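Local coordinates for reticulocyte binding protein (Streptococcus agalactiae COH1, PDB 3FAW) that is a cell-wall-anchored pullulanase that probably hydrolyses alpha-1,6-glucosidic linkages in pullulan and related branched alpha-glucans, at residues 339-344 with 355-360; 292-297 with 327-332. All coordinates share one frame; numbering follows the deposited sequence.

Both interactions lie in the connections of the catalytic TIM-barrel domain, on the same side of the centre of the chain, with their own centres about 7 Å apart. Both segments of interaction 2 precede those of interaction 1 along the chain. Segment 292-297 belongs to the connection between strands 269-273 and 312-315, whereas 327-332, 339-344 and 355-360 all come from the long loop joining strand 312-315 to helix 367-381. Probable hydrogen bonds link the two contacts, from Lys329 to the carbonyl of Ser359 and from the backbone N of Phe295 to the carbonyl of Tyr358. Successive barrel connections are thus tied together next to a calcium site to which the same long loop contributes two backbone carbonyls.

Interaction 1 (339-344 with 355-360); sequences DNNYNW and SGMYSE. With CA (calcium ion), chain D.
Asn341 ND2 comes within 4.1 Å of Met357 SD, the two side chains crossing at a slant. Asn341 holds CG anti to its own backbone N (chi1 -167°), which carries the amide toward 355-360, while its OD1 accepts from the backbone N of Asn325, fixing the rotation of the group. Met357 starts out in a similar way, but the turn at chi2 (66°) brings SD to the amide, and a further bend at chi3 directs CE.

The second point of approach is made by Tyr358, whose ring reaches in with the hydroxyl leading. Its OH stops 3.9 Å from Asn343 O, and water 2 makes the polar link instead. This water takes the hydrogen of Tyr358 OH at 2.5 Å and passes one of its own to Trp344 O at the same distance of 2.5 Å. Tyr321 is a further polar partner of the tyrosine hydroxyl, and Asn343 ND2 is engaged by Tyr323 O. One face of the Tyr358 ring carries Met357 CB, set toward the rim. Both residues occupy the type I turn Gly356-Ser359, which overlaps an ST turn in which Met357 N donates to Ser355 OG at 3.2 Å.

On the other segment the backbone faces calcium. Asn340 O binds it at 2.4 Å and Tyr342 O at 2.3 Å, with Asp665 and four waters completing the shell; water 1 also bonds weakly to Asn341 O.

Both segments belong to the long loop between strand 312-315 and helix 367-381. Tyr342 packs on helix 668-671, its hydroxyl bonded to Asp277, whereas Ser359 rests against the start of helix 367-381 and hydrogen-bonds to Glu371.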
ATOM      1  N   ASP A 339     -11.889   1.286 -18.672  1.00 17.68           N
ATOM      2  CA  ASP A 339     -13.118   0.499 -18.799  1.00 16.70           C
ATOM      3  C   ASP A 339     -12.828  -0.997 -18.916  1.00 15.51           C
ATOM      4  O   ASP A 339     -13.319  -1.670 -19.817  1.00 13.63           O
ATOM      5  CB  ASP A 339     -13.953   1.008 -19.988  1.00 17.98           C
ATOM      6  CG  ASP A 339     -15.401   0.531 -19.952  1.00 21.06           C
ATOM      7  OD1 ASP A 339     -15.887   0.100 -18.885  1.00 26.64           O
ATOM      8  OD2 ASP A 339     -16.062   0.595 -21.008  1.00 28.17           O
ATOM      9  N   ASN A 340     -12.020  -1.503 -17.988  1.00 15.06           N
ATOM     10  CA  ASN A 340     -11.760  -2.933 -17.875  1.00 14.17           C
ATOM     11  C   ASN A 340     -12.170  -3.446 -16.503  1.00 13.31           C
ATOM     12  O   ASN A 340     -12.088  -2.720 -15.514  1.00 15.66           O
ATOM     13  CB  ASN A 340     -10.282  -3.213 -18.124  1.00 13.67           C
ATOM     14  CG  ASN A 340      -9.886  -2.973 -19.568  1.00 13.93           C
ATOM     15  OD1 ASN A 340     -10.058  -3.842 -20.415  1.00 13.28           O
ATOM     16  ND2 ASN A 340      -9.359  -1.787 -19.852  1.00 14.30           N
ATOM     17  N   ASN A 341     -12.605  -4.702 -16.449  1.00 13.55           N
ATOM     18  CA  ASN A 341     -12.941  -5.351 -15.179  1.00 12.87           C
ATOM     19  C   ASN A 341     -11.722  -5.416 -14.256  1.00 12.91           C
ATOM     20  O   ASN A 341     -11.857  -5.522 -13.032  1.00 12.61           O
ATOM     21  CB  ASN A 341     -13.492  -6.762 -15.425  1.00 12.58           C
ATOM     22  CG  ASN A 341     -14.137  -7.369 -14.188  1.00 11.76           C
ATOM     23  OD1 ASN A 341     -14.886  -6.561 -13.461  1.00 14.71           O
ATOM     24  ND2 ASN A 341     -13.973  -8.555 -13.900  1.00  5.47           N
ATOM     25  N   TYR A 342     -10.537  -5.368 -14.863  1.00 12.26           N
ATOM     26  CA  TYR A 342      -9.277  -5.238 -14.136  1.00 12.01           C
ATOM     27  C   TYR A 342      -9.303  -4.115 -13.100  1.00 12.22           C
ATOM     28  O   TYR A 342      -9.876  -3.055 -13.337  1.00 11.07           O
ATOM     29  CB  TYR A 342      -8.138  -4.964 -15.121  1.00 11.17           C
ATOM     30  CG  TYR A 342      -6.788  -4.955 -14.460  1.00 10.46           C
ATOM     31  CD1 TYR A 342      -6.076  -6.130 -14.294  1.00  7.01           C
ATOM     32  CD2 TYR A 342      -6.235  -3.773 -13.972  1.00  9.89           C
ATOM     33  CE1 TYR A 342      -4.846  -6.133 -13.681  1.00  6.60           C
ATOM     34  CE2 TYR A 342      -5.000  -3.767 -13.353  1.00  7.58           C
ATOM     35  CZ  TYR A 342      -4.311  -4.953 -13.211  1.00  6.64           C
ATOM     36  OH  TYR A 342      -3.084  -4.967 -12.596  1.00  8.30           O
ATOM     37  N   ASN A 343      -8.658  -4.351 -11.961  1.00 13.04           N
ATOM     38  CA  ASN A 343      -8.548  -3.348 -10.903  1.00 12.71           C
ATOM     39  C   ASN A 343      -7.339  -3.674 -10.038  1.00 11.95           C
ATOM     40  O   ASN A 343      -7.189  -4.818  -9.618  1.00 11.98           O
ATOM     41  CB  ASN A 343      -9.829  -3.353 -10.059  1.00 12.24           C
ATOM     42  CG  ASN A 343      -9.986  -2.112  -9.189  1.00 12.26           C
ATOM     43  OD1 ASN A 343      -9.015  -1.439  -8.837  1.00 13.58           O
ATOM     44  ND2 ASN A 343     -11.228  -1.811  -8.829  1.00  7.85           N
ATOM     45  N   TRP A 344      -6.477  -2.684  -9.786  1.00 12.19           N
ATOM     46  CA  TRP A 344      -5.351  -2.864  -8.860  1.00 11.65           C
ATOM     47  C   TRP A 344      -5.860  -3.224  -7.470  1.00 11.99           C
ATOM     48  O   TRP A 344      -5.275  -4.069  -6.794  1.00 13.68           O
ATOM     49  CB  TRP A 344      -4.475  -1.607  -8.747  1.00 11.53           C
ATOM     50  CG  TRP A 344      -3.473  -1.406  -9.844  1.00 13.03           C
ATOM     51  CD1 TRP A 344      -2.965  -2.353 -10.689  1.00 12.10           C
ATOM     52  CD2 TRP A 344      -2.818  -0.174 -10.184  1.00 13.81           C
ATOM     53  NE1 TRP A 344      -2.061  -1.783 -11.549  1.00 11.10           N
ATOM     54  CE2 TRP A 344      -1.952  -0.448 -11.264  1.00 14.13           C
ATOM     55  CE3 TRP A 344      -2.895   1.136  -9.692  1.00 13.39           C
ATOM     56  CZ2 TRP A 344      -1.160   0.539 -11.857  1.00 14.57           C
ATOM     57  CZ3 TRP A 344      -2.110   2.119 -10.287  1.00 13.88           C
ATOM     58  CH2 TRP A 344      -1.255   1.813 -11.359  1.00 14.28           C
ATOM     59  N   SER A 355     -10.984 -10.295  -1.277  1.00 13.54           N
ATOM     60  CA  SER A 355     -11.650 -10.165  -2.563  1.00 12.95           C
ATOM     61  C   SER A 355     -11.974 -11.554  -3.110  1.00 13.31           C
ATOM     62  O   SER A 355     -11.205 -12.502  -2.923  1.00 12.46           O
ATOM     63  CB  SER A 355     -10.748  -9.415  -3.547  1.00 12.64           C
ATOM     64  OG  SER A 355     -11.356  -9.299  -4.822  1.00 14.90           O
ATOM     65  N   GLY A 356     -13.120 -11.672  -3.773  1.00 12.21           N
ATOM     66  CA  GLY A 356     -13.479 -12.895  -4.479  1.00 11.58           C
ATOM     67  C   GLY A 356     -12.865 -12.997  -5.874  1.00 12.24           C
ATOM     68  O   GLY A 356     -12.993 -14.028  -6.524  1.00 12.48           O
ATOM     69  N   MET A 357     -12.198 -11.934  -6.334  1.00 12.51           N
ATOM     70  CA  MET A 357     -11.616 -11.898  -7.690  1.00 13.18           C
ATOM     71  C   MET A 357     -10.506 -12.935  -7.915  1.00 13.16           C
ATOM     72  O   MET A 357     -10.314 -13.406  -9.039  1.00 13.84           O
ATOM     73  CB  MET A 357     -11.068 -10.498  -7.992  1.00 13.90           C
ATOM     74  CG  MET A 357     -10.757 -10.217  -9.473  1.00 12.56           C
ATOM     75  SD  MET A 357     -12.228 -10.203 -10.522  1.00 14.50           S
ATOM     76  CE  MET A 357     -12.166 -11.848 -11.228  1.00 16.32           C
ATOM     77  N   TYR A 358      -9.781 -13.280  -6.851  1.00 12.10           N
ATOM     78  CA  TYR A 358      -8.636 -14.186  -6.947  1.00 12.59           C
ATOM     79  C   TYR A 358      -8.953 -15.599  -6.470  1.00 13.89           C
ATOM     80  O   TYR A 358      -8.048 -16.427  -6.296  1.00 15.80           O
ATOM     81  CB  TYR A 358      -7.451 -13.590  -6.183  1.00 12.16           C
ATOM     82  CG  TYR A 358      -7.220 -12.146  -6.550  1.00 11.29           C
ATOM     83  CD1 TYR A 358      -7.132 -11.758  -7.887  1.00 13.80           C
ATOM     84  CD2 TYR A 358      -7.121 -11.158  -5.573  1.00 13.42           C
ATOM     85  CE1 TYR A 358      -6.935 -10.441  -8.240  1.00 13.56           C
ATOM     86  CE2 TYR A 358      -6.914  -9.833  -5.918  1.00 11.62           C
ATOM     87  CZ  TYR A 358      -6.827  -9.481  -7.256  1.00 11.52           C
ATOM     88  OH  TYR A 358      -6.631  -8.174  -7.619  1.00 10.39           O
ATOM     89  N   SER A 359     -10.244 -15.873  -6.300  1.00 14.97           N
ATOM     90  CA  SER A 359     -10.726 -17.184  -5.885  1.00 15.78           C
ATOM     91  C   SER A 359     -11.271 -17.954  -7.080  1.00 16.14           C
ATOM     92  O   SER A 359     -11.923 -17.385  -7.963  1.00 15.16           O
ATOM     93  CB  SER A 359     -11.826 -17.024  -4.829  1.00 15.93           C
ATOM     94  OG  SER A 359     -12.451 -18.264  -4.537  1.00 14.28           O
ATOM     95  N   GLU A 360     -11.006 -19.255  -7.104  1.00 17.19           N
ATOM     96  CA  GLU A 360     -11.582 -20.131  -8.124  1.00 17.35           C
ATOM     97  C   GLU A 360     -13.083 -20.348  -7.899  1.00 17.00           C
ATOM     98  O   GLU A 360     -13.820 -20.619  -8.846  1.00 17.30           O
ATOM     99  CB  GLU A 360     -10.834 -21.463  -8.166  1.00 18.28           C
ATOM    100  CG  GLU A 360      -9.427 -21.328  -8.733  1.00 18.77           C
ATOM    101  CD  GLU A 360      -8.779 -22.662  -9.009  1.00 20.72           C
ATOM    102  OE1 GLU A 360      -8.650 -23.458  -8.058  1.00 18.43           O
ATOM    103  OE2 GLU A 360      -8.392 -22.908 -10.172  1.00 19.61           O
TER
HETATM  104 CA    CA D   3     -11.500  -1.414 -13.554  1.00 13.60          CA
HETATM  105  O   HOH W   1     -12.737  -3.099 -12.243  1.00 11.44           O
HETATM  106  O   HOH W   2      -5.259  -6.550  -6.221  1.00  3.43           O
HETATM  107  O   HOH W   3     -13.897  -0.829 -14.661  1.00 11.41           O
HETATM  108  O   HOH W   4     -12.728  -0.014 -11.800  1.00  6.90           O
HETATM  109  O   HOH W   5      -9.641  -0.362 -12.431  1.00  8.30           O

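Interaction 2 (292-297 with 327-332); sequences LGTFAA and MDKSRS
The CD2 methyl of Leu292 lies against the guanidinium of Arg331, modelled 3.2 Å from NH2, a separation shorter than usual and so doubtful in detail. The methyl comes in at a slant to the flat group, and CZ follows at 3.8 Å from the same CD2. In the leucine, chi1 (64°) sets CG between the backbone N and the carbonyl carbon; from there the branch splits, with CD2 on the guanidinium and CD1 4.1 Å from Lys329 O, an oxygen that accepts from Arg276 NH2.

Arg331 leaves its backbone extended, then folds at chi3 (-72°), and that single bend swings the guanidinium over to Leu292. Its position is fixed by partners beyond the two segments: NE donates to Ser280 O, and NH1 forms a salt bridge with Asp285.

Lys329 has a straight chain through chi2 and chi3 and turns only at its last torsion. The ammonium passes 4.2 Å from Thr294 CG2, with NZ, and continues to the carbonyl of Ser359. Thr294 itself is the N-cap of helix 295-298. Its OG1 accepts from Ala297 N at 3.2 Å and bonds to Gln291 O, a pairing that leaves the methyl turned toward the lysine.

The bend of 327-332 is set by an Asx turn. Asp328 OD1 receives Ser330 N at 3.1 Å from above the carboxylate plane, 44° out of it, while Ser330 OG comes to the syn lone pair of the same oxygen at 2.6 Å.

No hydrogen bond spans the contact. Methyl groups lie beside two cationic ends whose polar needs are met elsewhere, so the segments are joined by van der Waals contact and held in place by bonds to the surrounding loops.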
ATOM      1  N   LEU A 292      -6.536 -18.907 -14.399  1.00 18.39           N
ATOM      2  CA  LEU A 292      -5.642 -17.759 -14.512  1.00 18.58           C
ATOM      3  C   LEU A 292      -6.030 -16.631 -13.559  1.00 16.52           C
ATOM      4  O   LEU A 292      -7.214 -16.398 -13.306  1.00 13.85           O
ATOM      5  CB  LEU A 292      -5.598 -17.246 -15.958  1.00 19.92           C
ATOM      6  CG  LEU A 292      -6.879 -16.676 -16.581  1.00 23.07           C
ATOM      7  CD1 LEU A 292      -7.101 -15.245 -16.153  1.00 27.45           C
ATOM      8  CD2 LEU A 292      -6.801 -16.749 -18.101  1.00 23.89           C
ATOM      9  N   GLY A 293      -5.020 -15.955 -13.018  1.00 14.81           N
ATOM     10  CA  GLY A 293      -5.227 -14.779 -12.176  1.00 13.77           C
ATOM     11  C   GLY A 293      -5.778 -15.057 -10.789  1.00 12.68           C
ATOM     12  O   GLY A 293      -6.390 -14.180 -10.184  1.00 12.78           O
ATOM     13  N   THR A 294      -5.553 -16.269 -10.285  1.00 11.56           N
ATOM     14  CA  THR A 294      -6.023 -16.674  -8.961  1.00 11.67           C
ATOM     15  C   THR A 294      -4.846 -16.961  -8.031  1.00 11.64           C
ATOM     16  O   THR A 294      -3.706 -17.092  -8.487  1.00 12.55           O
ATOM     17  CB  THR A 294      -6.909 -17.943  -9.040  1.00 12.57           C
ATOM     18  OG1 THR A 294      -6.138 -19.047  -9.530  1.00  9.53           O
ATOM     19  CG2 THR A 294      -8.125 -17.720  -9.952  1.00 13.54           C
ATOM     20  N   PHE A 295      -5.133 -17.054  -6.730  1.00 11.38           N
ATOM     21  CA  PHE A 295      -4.142 -17.467  -5.726  1.00 11.27           C
ATOM     22  C   PHE A 295      -3.531 -18.823  -6.077  1.00 11.65           C
ATOM     23  O   PHE A 295      -2.324 -19.024  -5.927  1.00 13.07           O
ATOM     24  CB  PHE A 295      -4.771 -17.570  -4.323  1.00 11.63           C
ATOM     25  CG  PHE A 295      -5.295 -16.264  -3.773  1.00 10.68           C
ATOM     26  CD1 PHE A 295      -4.491 -15.132  -3.730  1.00 11.10           C
ATOM     27  CD2 PHE A 295      -6.588 -16.178  -3.268  1.00 11.32           C
ATOM     28  CE1 PHE A 295      -4.972 -13.932  -3.220  1.00 12.19           C
ATOM     29  CE2 PHE A 295      -7.072 -14.984  -2.752  1.00 12.02           C
ATOM     30  CZ  PHE A 295      -6.259 -13.859  -2.726  1.00 11.00           C
ATOM     31  N   ALA A 296      -4.380 -19.744  -6.532  1.00 10.40           N
ATOM     32  CA  ALA A 296      -3.974 -21.110  -6.872  1.00 11.45           C
ATOM     33  C   ALA A 296      -3.035 -21.174  -8.084  1.00 12.52           C
ATOM     34  O   ALA A 296      -2.147 -22.028  -8.134  1.00 12.63           O
ATOM     35  CB  ALA A 296      -5.209 -21.977  -7.115  1.00 10.49           C
ATOM     36  N   ALA A 297      -3.238 -20.283  -9.056  1.00 11.41           N
ATOM     37  CA  ALA A 297      -2.345 -20.187 -10.219  1.00 11.50           C
ATOM     38  C   ALA A 297      -1.003 -19.553  -9.834  1.00 12.33           C
ATOM     39  O   ALA A 297       0.060 -20.014 -10.268  1.00 11.42           O
ATOM     40  CB  ALA A 297      -3.012 -19.386 -11.342  1.00 11.21           C
ATOM     41  N   MET A 327     -17.644 -12.350 -10.978  1.00 14.19           N
ATOM     42  CA  MET A 327     -18.181 -13.451 -11.769  1.00 16.31           C
ATOM     43  C   MET A 327     -17.695 -13.437 -13.231  1.00 16.13           C
ATOM     44  O   MET A 327     -18.051 -14.325 -14.003  1.00 16.45           O
ATOM     45  CB  MET A 327     -19.711 -13.435 -11.707  1.00 16.52           C
ATOM     46  CG  MET A 327     -20.282 -13.591 -10.295  1.00 18.64           C
ATOM     47  SD  MET A 327     -19.647 -15.025  -9.385  1.00 22.83           S
ATOM     48  CE  MET A 327     -20.113 -16.379 -10.470  1.00 26.27           C
ATOM     49  N   ASP A 328     -16.883 -12.442 -13.594  1.00 15.83           N
ATOM     50  CA  ASP A 328     -16.292 -12.331 -14.936  1.00 14.77           C
ATOM     51  C   ASP A 328     -14.774 -12.458 -14.821  1.00 15.12           C
ATOM     52  O   ASP A 328     -14.089 -11.498 -14.453  1.00 14.34           O
ATOM     53  CB  ASP A 328     -16.680 -10.981 -15.557  1.00 15.12           C
ATOM     54  CG  ASP A 328     -15.967 -10.693 -16.877  1.00 17.33           C
ATOM     55  OD1 ASP A 328     -15.494 -11.634 -17.552  1.00 18.20           O
ATOM     56  OD2 ASP A 328     -15.893  -9.501 -17.244  1.00 21.45           O
ATOM     57  N   LYS A 329     -14.259 -13.649 -15.123  1.00 14.98           N
ATOM     58  CA  LYS A 329     -12.816 -13.910 -15.085  1.00 17.15           C
ATOM     59  C   LYS A 329     -12.170 -13.810 -16.473  1.00 17.18           C
ATOM     60  O   LYS A 329     -10.996 -14.146 -16.638  1.00 18.50           O
ATOM     61  CB  LYS A 329     -12.541 -15.293 -14.483  1.00 17.66           C
ATOM     62  CG  LYS A 329     -12.903 -15.409 -13.013  1.00 18.21           C
ATOM     63  CD  LYS A 329     -12.580 -16.787 -12.472  1.00 21.72           C
ATOM     64  CE  LYS A 329     -12.836 -16.882 -10.975  1.00 22.48           C
ATOM     65  NZ  LYS A 329     -11.956 -15.965 -10.208  1.00 25.59           N
ATOM     66  N   SER A 330     -12.926 -13.327 -17.456  1.00 16.46           N
ATOM     67  CA  SER A 330     -12.463 -13.296 -18.840  1.00 16.60           C
ATOM     68  C   SER A 330     -11.256 -12.382 -19.032  1.00 16.73           C
ATOM     69  O   SER A 330     -11.146 -11.332 -18.397  1.00 17.80           O
ATOM     70  CB  SER A 330     -13.597 -12.875 -19.787  1.00 15.66           C
ATOM     71  OG  SER A 330     -13.961 -11.518 -19.592  1.00 16.05           O
ATOM     72  N   ARG A 331     -10.356 -12.810 -19.913  1.00 17.05           N
ATOM     73  CA  ARG A 331      -9.199 -12.021 -20.305  1.00 16.68           C
ATOM     74  C   ARG A 331      -9.622 -10.869 -21.217  1.00 15.76           C
ATOM     75  O   ARG A 331     -10.385 -11.064 -22.166  1.00 14.17           O
ATOM     76  CB  ARG A 331      -8.183 -12.906 -21.028  1.00 16.78           C
ATOM     77  CG  ARG A 331      -6.914 -12.186 -21.462  1.00 19.51           C
ATOM     78  CD  ARG A 331      -5.995 -13.095 -22.267  1.00 19.15           C
ATOM     79  NE  ARG A 331      -5.355 -14.106 -21.422  1.00 21.99           N
ATOM     80  CZ  ARG A 331      -5.574 -15.423 -21.466  1.00 21.42           C
ATOM     81  NH1 ARG A 331      -6.433 -15.960 -22.328  1.00 25.23           N
ATOM     82  NH2 ARG A 331      -4.911 -16.217 -20.634  1.00 17.93           N
ATOM     83  N   SER A 332      -9.129  -9.673 -20.910  1.00 15.56           N
ATOM     84  CA  SER A 332      -9.301  -8.509 -21.769  1.00 15.50           C
ATOM     85  C   SER A 332      -8.090  -8.456 -22.699  1.00 16.76           C
ATOM     86  O   SER A 332      -6.972  -8.163 -22.266  1.00 15.65           O
ATOM     87  CB  SER A 332      -9.419  -7.225 -20.937  1.00 15.93           C
ATOM     88  OG  SER A 332      -8.494  -7.210 -19.859  1.00 14.28           O
TER